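Side-chain contacts in LBCATS-a (Synthetic construct, PDB 5EY5), which probably cleaves indole-3-glycerol phosphate to supply indole, as a tryptophan synthase alpha chain, and binds sn-glycerol-3-phosphate: residues Y109-F114 with A140-K145; E134-L139 with L150-A155. All blocks are in the same frame, centred on the assembly; numbering follows the deposited sequence.

Contact 1 of 2, residues Y109-F114 with A140-K145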
loop_
_atom_site.group_PDB
_atom_site.type_symbol
_atom_site.label_atom_id
_atom_site.label_comp_id
_atom_site.label_asym_id
_atom_site.label_seq_id
_atom_site.Cartn_x
_atom_site.Cartn_y
_atom_site.Cartn_z
ATOM N N TYR A 109 32.282 23.391 18.130
ATOM C CA TYR A 109 33.229 24.483 18.345
ATOM C C TYR A 109 34.508 23.947 18.958
ATOM O O TYR A 109 35.612 24.308 18.533
ATOM C CB TYR A 109 32.640 25.576 19.250
ATOM C CG TYR A 109 33.447 26.878 19.231
ATOM C CD1 TYR A 109 33.091 27.927 18.381
ATOM C CD2 TYR A 109 34.562 27.052 20.048
ATOM C CE1 TYR A 109 33.807 29.120 18.348
ATOM C CE2 TYR A 109 35.289 28.248 20.026
ATOM C CZ TYR A 109 34.901 29.278 19.174
ATOM O OH TYR A 109 35.623 30.455 19.111
ATOM N N GLY A 110 34.373 23.047 19.932
ATOM C CA GLY A 110 35.499 22.495 20.655
ATOM C C GLY A 110 35.318 22.923 22.093
ATOM O O GLY A 110 35.278 24.124 22.366
ATOM N N ILE A 111 35.174 21.964 23.011
ATOM C CA ILE A 111 34.718 22.289 24.364
ATOM C C ILE A 111 35.699 23.235 25.049
ATOM O O ILE A 111 35.331 24.325 25.510
ATOM C CB ILE A 111 34.524 21.002 25.186
ATOM C CG1 ILE A 111 33.341 20.195 24.647
ATOM C CG2 ILE A 111 34.322 21.329 26.635
ATOM C CD1 ILE A 111 33.179 18.851 25.324
ATOM N N GLU A 112 36.961 22.818 25.143
ATOM C CA GLU A 112 37.956 23.650 25.809
ATOM C C GLU A 112 38.191 24.935 25.027
ATOM O O GLU A 112 38.333 26.014 25.615
ATOM C CB GLU A 112 39.255 22.866 25.990
ATOM C CG GLU A 112 39.706 22.116 24.743
ATOM C CD GLU A 112 40.820 22.831 23.992
ATOM O OE1 GLU A 112 41.191 22.370 22.891
ATOM O OE2 GLU A 112 41.326 23.853 24.505
ATOM N N ARG A 113 38.203 24.842 23.698
ATOM C CA ARG A 113 38.359 26.040 22.887
ATOM C C ARG A 113 37.220 27.019 23.124
ATOM O O ARG A 113 37.415 28.242 23.043
ATOM C CB ARG A 113 38.450 25.648 21.414
ATOM C CG ARG A 113 38.369 26.799 20.461
ATOM C CD ARG A 113 38.479 26.317 19.023
ATOM N NE ARG A 113 38.295 27.425 18.100
ATOM C CZ ARG A 113 37.308 27.514 17.218
ATOM N NH1 ARG A 113 36.409 26.546 17.116
ATOM N NH2 ARG A 113 37.223 28.579 16.435
ATOM N N PHE A 114 36.028 26.504 23.424
ATOM C CA PHE A 114 34.868 27.365 23.632
ATOM C C PHE A 114 34.938 28.070 24.981
ATOM O O PHE A 114 34.708 29.281 25.074
ATOM C CB PHE A 114 33.580 26.548 23.526
ATOM C CG PHE A 114 32.369 27.295 23.981
ATOM C CD1 PHE A 114 31.775 28.233 23.164
ATOM C CD2 PHE A 114 31.847 27.086 25.231
ATOM C CE1 PHE A 114 30.667 28.928 23.585
ATOM C CE2 PHE A 114 30.736 27.799 25.663
ATOM C CZ PHE A 114 30.150 28.708 24.835
ATOM N N ALA A 140 32.424 20.939 32.388
ATOM C CA ALA A 140 32.590 21.422 33.756
ATOM C C ALA A 140 34.059 21.577 34.132
ATOM O O ALA A 140 34.417 22.513 34.855
ATOM C CB ALA A 140 31.893 20.475 34.732
ATOM N N ALA A 141 34.924 20.678 33.664
ATOM C CA ALA A 141 36.339 20.805 34.002
ATOM C C ALA A 141 36.982 21.973 33.257
ATOM O O ALA A 141 37.817 22.691 33.816
ATOM C CB ALA A 141 37.068 19.497 33.709
ATOM N N ALA A 142 36.610 22.182 31.994
ATOM C CA ALA A 142 37.102 23.348 31.273
ATOM C C ALA A 142 36.591 24.638 31.902
ATOM O O ALA A 142 37.345 25.608 32.050
ATOM C CB ALA A 142 36.693 23.265 29.802
ATOM N N ALA A 143 35.306 24.676 32.262
ATOM C CA ALA A 143 34.767 25.856 32.926
ATOM C C ALA A 143 35.537 26.153 34.201
ATOM O O ALA A 143 35.886 27.306 34.470
ATOM C CB ALA A 143 33.282 25.673 33.237
ATOM N N GLU A 144 35.794 25.118 35.010
ATOM C CA GLU A 144 36.539 25.314 36.249
ATOM C C GLU A 144 37.951 25.799 35.957
ATOM O O GLU A 144 38.459 26.706 36.623
ATOM C CB GLU A 144 36.566 24.012 37.054
ATOM N N LYS A 145 38.589 25.220 34.941
ATOM C CA LYS A 145 39.920 25.655 34.538
ATOM C C LYS A 145 39.960 27.147 34.209
ATOM O O LYS A 145 40.956 27.818 34.500
ATOM C CB LYS A 145 40.384 24.818 33.342
ATOM C CG LYS A 145 41.865 24.919 33.030
ATOM C CD LYS A 145 42.203 24.220 31.721
ATOM C CE LYS A 145 43.675 24.408 31.370
ATOM N NZ LYS A 145 44.084 23.606 30.176
#
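Ile111 and Glu112, in the first turn of helix 111-121, meet Ala142 of helix 137-146 in a small, purely apolar contact between two neighbouring helices on the outside of the barrel. No hydrogen bond crosses it. The methyl CB of Ala142 points at the other helix and lies 4.2 Å from Glu112 CA, touching the backbone itself, while Ile111 CG2 reaches the same methyl at 4.4 Å. Alanine suits this place because its short side chain lets the helices approach until the CA atoms of Glu112 and Ala142 are 5.5 Å apart. Ile111, beta-branched, spends CG2 on Ala142 and also packs on Leu139. The exposed Glu112 ends in a carboxylate whose OE2 stays 6.3 Å from Lys145 NZ, too far for a salt bridge, although the opposite charges may attract weakly. The turn from helix 103-109 into helix 111-121 passes through Gly110, the N-cap, with phi 117° and psi 118°, angles at which a side chain would jam against the preceding carbonyl. Arg113 reaches back across this turn: its extended chain lays the guanidinium over one face of the Tyr109 ring, NH1 3.4 Å above the ring centre, and NH1 also donates to Tyr109 O at 2.8 Å. Such side-by-side packing of successive outer helices belongs to the TIM barrel, the fold of this family.

Contact 2 of 2, residues E134-L139 with L150-A155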
loop_
_atom_site.group_PDB
_atom_site.type_symbol
_atom_site.label_atom_id
_atom_site.label_comp_id
_atom_site.label_asym_id
_atom_site.label_seq_id
_atom_site.Cartn_x
_atom_site.Cartn_y
_atom_site.Cartn_z
ATOM N N GLU A 134 25.455 14.404 34.493
ATOM C CA GLU A 134 26.087 13.142 34.126
ATOM C C GLU A 134 26.803 13.219 32.779
ATOM O O GLU A 134 27.705 12.413 32.521
ATOM C CB GLU A 134 25.059 12.005 34.122
ATOM C CG GLU A 134 24.144 11.981 35.344
ATOM C CD GLU A 134 22.923 12.874 35.174
ATOM O OE1 GLU A 134 21.823 12.338 34.925
ATOM O OE2 GLU A 134 23.066 14.109 35.274
ATOM N N GLU A 135 26.440 14.173 31.928
ATOM C CA GLU A 135 27.088 14.365 30.635
ATOM C C GLU A 135 27.997 15.588 30.604
ATOM O O GLU A 135 28.622 15.854 29.570
ATOM C CB GLU A 135 26.034 14.507 29.529
ATOM C CG GLU A 135 24.886 13.517 29.599
ATOM C CD GLU A 135 25.310 12.119 29.199
ATOM O OE1 GLU A 135 26.518 11.917 28.958
ATOM O OE2 GLU A 135 24.437 11.228 29.120
ATOM N N ALA A 136 28.080 16.344 31.700
ATOM C CA ALA A 136 28.756 17.634 31.705
ATOM C C ALA A 136 30.190 17.568 32.227
ATOM O O ALA A 136 30.807 18.615 32.436
ATOM C CB ALA A 136 27.952 18.639 32.531
ATOM N N ALA A 137 30.744 16.374 32.430
ATOM C CA ALA A 137 32.076 16.284 33.028
ATOM C C ALA A 137 33.109 17.093 32.243
ATOM O O ALA A 137 33.922 17.816 32.837
ATOM C CB ALA A 137 32.506 14.819 33.140
ATOM N N ASP A 138 33.104 16.982 30.908
ATOM C CA ASP A 138 34.113 17.669 30.099
ATOM C C ASP A 138 33.948 19.187 30.167
ATOM O O ASP A 138 34.912 19.917 30.421
ATOM C CB ASP A 138 34.047 17.197 28.641
ATOM C CG ASP A 138 34.581 15.779 28.440
ATOM O OD1 ASP A 138 34.286 15.185 27.379
ATOM O OD2 ASP A 138 35.289 15.258 29.332
ATOM N N LEU A 139 32.738 19.685 29.903
ATOM C CA LEU A 139 32.507 21.126 29.952
ATOM C C LEU A 139 32.795 21.683 31.343
ATOM O O LEU A 139 33.362 22.774 31.482
ATOM C CB LEU A 139 31.072 21.445 29.521
ATOM C CG LEU A 139 30.697 22.942 29.458
ATOM C CD1 LEU A 139 31.587 23.698 28.499
ATOM C CD2 LEU A 139 29.229 23.161 29.085
ATOM N N LEU A 150 29.105 27.410 35.434
ATOM C CA LEU A 150 28.209 26.501 34.736
ATOM C C LEU A 150 26.916 26.450 35.543
ATOM O O LEU A 150 26.878 25.875 36.637
ATOM C CB LEU A 150 28.858 25.126 34.592
ATOM C CG LEU A 150 28.362 24.206 33.486
ATOM C CD1 LEU A 150 29.108 22.884 33.558
ATOM C CD2 LEU A 150 26.869 23.998 33.607
ATOM N N ILE A 151 25.867 27.071 35.021
ATOM C CA ILE A 151 24.588 27.158 35.713
ATOM C C ILE A 151 23.699 25.998 35.282
ATOM O O ILE A 151 23.376 25.864 34.094
ATOM C CB ILE A 151 23.906 28.497 35.419
ATOM C CG1 ILE A 151 24.795 29.650 35.909
ATOM C CG2 ILE A 151 22.505 28.517 36.036
ATOM C CD1 ILE A 151 25.068 30.694 34.859
ATOM N N PHE A 152 23.289 25.165 36.241
ATOM C CA PHE A 152 22.426 24.021 35.948
ATOM C C PHE A 152 20.985 24.304 36.367
ATOM O O PHE A 152 20.734 25.021 37.343
ATOM C CB PHE A 152 22.933 22.755 36.653
ATOM C CG PHE A 152 24.179 22.161 36.036
ATOM C CD1 PHE A 152 25.421 22.374 36.604
ATOM C CD2 PHE A 152 24.098 21.379 34.889
ATOM C CE1 PHE A 152 26.563 21.818 36.042
ATOM C CE2 PHE A 152 25.236 20.816 34.321
ATOM C CZ PHE A 152 26.468 21.035 34.891
ATOM N N LEU A 153 20.040 23.730 35.612
ATOM C CA LEU A 153 18.607 23.879 35.872
ATOM C C LEU A 153 18.094 22.802 36.820
ATOM O O LEU A 153 18.533 21.646 36.777
ATOM C CB LEU A 153 17.794 23.806 34.579
ATOM C CG LEU A 153 17.777 25.025 33.664
ATOM C CD1 LEU A 153 19.181 25.558 33.511
ATOM C CD2 LEU A 153 17.180 24.657 32.287
ATOM N N VAL A 154 17.147 23.191 37.664
ATOM C CA VAL A 154 16.440 22.278 38.550
ATOM C C VAL A 154 14.959 22.441 38.269
ATOM O O VAL A 154 14.444 23.568 38.249
ATOM C CB VAL A 154 16.757 22.547 40.030
ATOM C CG1 VAL A 154 15.966 21.578 40.921
ATOM C CG2 VAL A 154 18.244 22.397 40.273
ATOM N N ALA A 155 14.301 21.355 38.033
ATOM C CA ALA A 155 12.905 21.379 37.644
ATOM C C ALA A 155 12.018 20.925 38.790
ATOM O O ALA A 155 12.463 20.219 39.701
ATOM C CB ALA A 155 12.680 20.479 36.425
#
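Ala136 presents its methyl to the rim of the buried Phe152 ring: CB lies near the ring plane, at the edge, 3.7 Å from CZ and 3.9 Å from CE2. Phe152 reaches it because CG stands anti to the carbonyl carbon, beside the backbone N (chi1 -73°), which carries the ring toward the loop and helix. One ring face is covered by its own strand neighbour, since Leu150 CD2 sits 3.2 Å above the plane, offset toward the rim. A flat aromatic fits here, taking a methyl at its edge and a leucine branch on its face, and the small Ala136, at the N-cap position, lets the ring come close. The segments belong to one beta-alpha-beta unit of the TIM barrel, in which helix 137-146 covers the outer side of strand 149-154. Further along the helix, the buried Leu139 and Leu150 approach more loosely. A chi2 of -178° puts Leu150 CD1 at the stretched-out end of its side chain, 4.4 Å from Leu139 CG. The Leu139 side chain also packs on Val128 and Leu131. Beyond them, Ile166 of helix 160-169 packs on Phe152, while Glu135 forms a salt bridge with a basic side chain of another protein chain.

In the fold
Both contacts use helix 137-146, and their centres lie 13 Å apart. Along the chain their segments alternate: 109-114 comes first, then 134-139, 140-145 and 150-155. Contact 2 joins the beginning of the shared helix to strand 149-154 of the eight-stranded parallel barrel, whereas contact 1 joins its middle to the start of helix 111-121. They touch directly, with Ile111 CG2 3.8 Å from Leu139 CA and Ala140 CA 3.8 Å from Leu150 CD1. One helix therefore meets both the barrel wall and the preceding outer helix, so the two packing layers meet at this helix. Bound sn-glycerol-3-phosphate lies about 13 Å from the Phe152 side chain, so contact 2 is barrel packing away from the ligand pocket.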